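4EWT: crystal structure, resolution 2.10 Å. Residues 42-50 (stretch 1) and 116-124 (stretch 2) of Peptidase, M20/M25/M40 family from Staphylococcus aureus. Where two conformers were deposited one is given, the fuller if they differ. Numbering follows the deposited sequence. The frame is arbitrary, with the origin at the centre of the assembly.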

# COMPACT_ATOMS: atom_id res chain seq x y z
N GLU A 42 -42.65 -33.10 -21.13
CA GLU A 42 -43.62 -33.31 -22.17
C GLU A 42 -42.99 -33.78 -23.44
O GLU A 42 -43.60 -34.54 -24.14
N PHE A 43 -41.78 -33.33 -23.76
CA PHE A 43 -41.10 -33.81 -24.97
C PHE A 43 -41.02 -35.34 -25.03
O PHE A 43 -41.21 -35.94 -26.09
N TYR A 44 -40.74 -35.97 -23.89
CA TYR A 44 -40.57 -37.42 -23.86
C TYR A 44 -41.87 -38.24 -23.88
O TYR A 44 -41.83 -39.47 -23.86
N LYS A 45 -43.01 -37.57 -23.95
CA LYS A 45 -44.30 -38.24 -24.07
C LYS A 45 -44.38 -38.95 -25.40
O LYS A 45 -44.07 -38.39 -26.41
N GLY A 46 -44.75 -40.22 -25.36
CA GLY A 46 -44.87 -41.04 -26.57
C GLY A 46 -43.56 -41.68 -27.00
O GLY A 46 -43.52 -42.40 -28.00
N LYS A 47 -42.50 -41.42 -26.23
CA LYS A 47 -41.18 -41.97 -26.51
C LYS A 47 -40.79 -43.03 -25.48
O LYS A 47 -41.22 -42.97 -24.33
N ASP A 48 -39.99 -44.01 -25.91
CA ASP A 48 -39.72 -45.20 -25.11
C ASP A 48 -38.55 -44.98 -24.15
O ASP A 48 -37.47 -45.53 -24.34
N VAL A 49 -38.80 -44.17 -23.13
CA VAL A 49 -37.83 -43.90 -22.06
C VAL A 49 -38.54 -43.88 -20.71
O VAL A 49 -39.76 -43.75 -20.66
N GLU A 50 -37.80 -44.02 -19.62
CA GLU A 50 -38.36 -43.74 -18.32
C GLU A 50 -38.05 -42.33 -17.88
O GLU A 50 -36.93 -41.96 -17.78
N ALA A 116 -31.53 -37.83 -27.39
CA ALA A 116 -32.13 -38.82 -26.50
C ALA A 116 -33.23 -39.62 -27.21
O ALA A 116 -33.27 -40.85 -27.11
N GLU A 117 -34.09 -38.91 -27.93
CA GLU A 117 -35.10 -39.51 -28.81
C GLU A 117 -34.45 -40.50 -29.77
O GLU A 117 -34.94 -41.63 -29.93
N THR A 118 -33.35 -40.07 -30.37
CA THR A 118 -32.62 -40.89 -31.35
C THR A 118 -32.00 -42.13 -30.71
O THR A 118 -32.16 -43.22 -31.24
N LEU A 119 -31.31 -41.97 -29.58
CA LEU A 119 -30.74 -43.12 -28.87
C LEU A 119 -31.82 -44.10 -28.43
O LEU A 119 -31.57 -45.30 -28.37
N ALA A 120 -33.01 -43.58 -28.13
CA ALA A 120 -34.15 -44.41 -27.72
C ALA A 120 -34.67 -45.34 -28.82
O ALA A 120 -35.28 -46.38 -28.52
N GLU A 121 -34.45 -44.97 -30.08
CA GLU A 121 -34.87 -45.81 -31.19
C GLU A 121 -33.75 -46.75 -31.65
O GLU A 121 -33.91 -47.49 -32.62
N MET A 122 -32.65 -46.73 -30.91
CA MET A 122 -31.48 -47.55 -31.23
C MET A 122 -31.05 -48.46 -30.09
O MET A 122 -29.86 -48.78 -29.95
N LYS A 123 -32.01 -48.90 -29.27
CA LYS A 123 -31.70 -49.80 -28.16
C LYS A 123 -31.06 -51.11 -28.64
O LYS A 123 -30.38 -51.78 -27.86
N ASP A 124 -31.19 -51.40 -29.92
CA ASP A 124 -30.68 -52.62 -30.55
C ASP A 124 -29.19 -52.39 -30.89
O ASP A 124 -28.56 -53.26 -31.41

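Stretch 1 leaves a helix, turns, and runs past one side of the helix in stretch 2; two successive salt bridges, from Lys47 and Asp48, lie between the aromatic contacts of Phe43 and Tyr44 and the apolar contact of Val49. From stretch 2, Ala116, Glu117, Ala120 and Lys123 point toward stretch 1. Phe43 points toward stretch 2 with chi1 t; its ring suits this buried site, and CZ comes within 3.3 Å of Glu117 OE2, oblique to the ring. Tyr44 (m) leaves its backbone sideways, yet its long ring reaches Ala116. The small methyl lies at the ring edge, with Tyr44 CE1 3.7 Å and Tyr44 OH 3.3 Å from Ala116 CB; the buried hydroxyl finds no polar partner in the model.

A type II turn from Tyr44 to Lys47 follows, where Gly46 readily adopts the positive phi. Lys47 points toward stretch 2, its long chain (m, t, t, t) carrying NZ to a 2.7 Å salt bridge with OE2 of extended Glu117 (t, t). The same NZ bonds weakly to Phe43 O at 3.4 Å. Asp48 (t), also pointing toward, offers carboxylate and carbonyl to one ammonium: extended Lys123 (m, t, t, t) donates from NZ to Asp48 O at 3.2 Å and, weakly, to Asp48 OD2 at 2.9 Å, the latter within a salt bridge. Finally, branched Val49 (m), sideways, sets CG1 3.9 Å from the small methyl, CB, of Ala120.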

# COMPACT_ATOMS: atom_id res chain seq x y z
CB GLU A 42 -44.45 -32.07 -22.43
CG GLU A 42 -43.63 -30.95 -22.86
CD GLU A 42 -43.86 -30.46 -24.26
OE1 GLU A 42 -43.02 -30.76 -25.13
OE2 GLU A 42 -44.84 -29.71 -24.46
CB PHE A 43 -39.71 -33.19 -25.12
CG PHE A 43 -38.90 -33.77 -26.27
CD1 PHE A 43 -38.97 -33.21 -27.54
CD2 PHE A 43 -38.07 -34.87 -26.06
CE1 PHE A 43 -38.23 -33.73 -28.59
CE2 PHE A 43 -37.33 -35.41 -27.11
CZ PHE A 43 -37.40 -34.84 -28.38
CB TYR A 44 -39.66 -37.84 -22.70
CG TYR A 44 -38.24 -37.37 -22.87
CD1 TYR A 44 -37.40 -37.95 -23.81
CD2 TYR A 44 -37.73 -36.33 -22.08
CE1 TYR A 44 -36.10 -37.51 -23.98
CE2 TYR A 44 -36.43 -35.89 -22.23
CZ TYR A 44 -35.62 -36.49 -23.18
OH TYR A 44 -34.34 -36.09 -23.36
CB LYS A 45 -45.46 -37.27 -23.96
CG LYS A 45 -45.57 -36.51 -22.69
CD LYS A 45 -45.81 -37.37 -21.52
CE LYS A 45 -46.63 -36.63 -20.52
NZ LYS A 45 -46.68 -37.31 -19.22
CB LYS A 47 -40.15 -40.84 -26.65
CG LYS A 47 -40.46 -40.04 -27.90
CD LYS A 47 -39.70 -38.75 -28.04
CE LYS A 47 -40.49 -37.88 -29.00
NZ LYS A 47 -39.94 -36.53 -29.17
CB ASP A 48 -39.48 -46.42 -26.02
CG ASP A 48 -39.30 -47.72 -25.24
OD1 ASP A 48 -39.81 -47.86 -24.10
OD2 ASP A 48 -38.64 -48.63 -25.79
CB VAL A 49 -37.10 -42.55 -22.28
CG1 VAL A 49 -36.32 -42.54 -23.59
CG2 VAL A 49 -38.08 -41.37 -22.22
CB GLU A 50 -37.92 -44.71 -17.24
CG GLU A 50 -37.42 -46.06 -17.66
CD GLU A 50 -36.65 -46.75 -16.54
OE1 GLU A 50 -36.69 -46.26 -15.40
OE2 GLU A 50 -35.98 -47.75 -16.80
CB ALA A 116 -32.67 -38.15 -25.25
CB GLU A 117 -35.83 -38.41 -29.59
CG GLU A 117 -36.74 -38.93 -30.72
CD GLU A 117 -37.35 -37.81 -31.54
OE1 GLU A 117 -37.29 -37.87 -32.79
OE2 GLU A 117 -37.88 -36.85 -30.95
CB THR A 118 -31.55 -40.06 -32.08
OG1 THR A 118 -32.16 -38.90 -32.65
CG2 THR A 118 -30.91 -40.88 -33.18
CB LEU A 119 -29.88 -42.67 -27.67
CG LEU A 119 -28.57 -41.92 -27.94
CD1 LEU A 119 -27.96 -41.40 -26.65
CD2 LEU A 119 -27.56 -42.79 -28.71
CB ALA A 120 -35.28 -43.54 -27.19
CB GLU A 121 -35.47 -44.96 -32.34
CG GLU A 121 -34.52 -44.04 -33.05
CD GLU A 121 -35.21 -42.80 -33.62
OE1 GLU A 121 -34.60 -42.12 -34.48
OE2 GLU A 121 -36.35 -42.48 -33.20
CB MET A 122 -30.30 -46.66 -31.65
CG MET A 122 -30.54 -45.83 -32.90
SD MET A 122 -29.06 -44.94 -33.42
CE MET A 122 -28.09 -46.27 -34.12
CB LYS A 123 -32.95 -50.08 -27.32
CG LYS A 123 -33.48 -48.87 -26.58
CD LYS A 123 -34.69 -49.23 -25.75
CE LYS A 123 -35.20 -48.03 -24.95
NZ LYS A 123 -36.30 -48.44 -24.04
CB ASP A 124 -31.39 -52.96 -31.86
CG ASP A 124 -32.81 -53.48 -31.65
OD1 ASP A 124 -33.19 -53.74 -30.50
OD2 ASP A 124 -33.54 -53.63 -32.66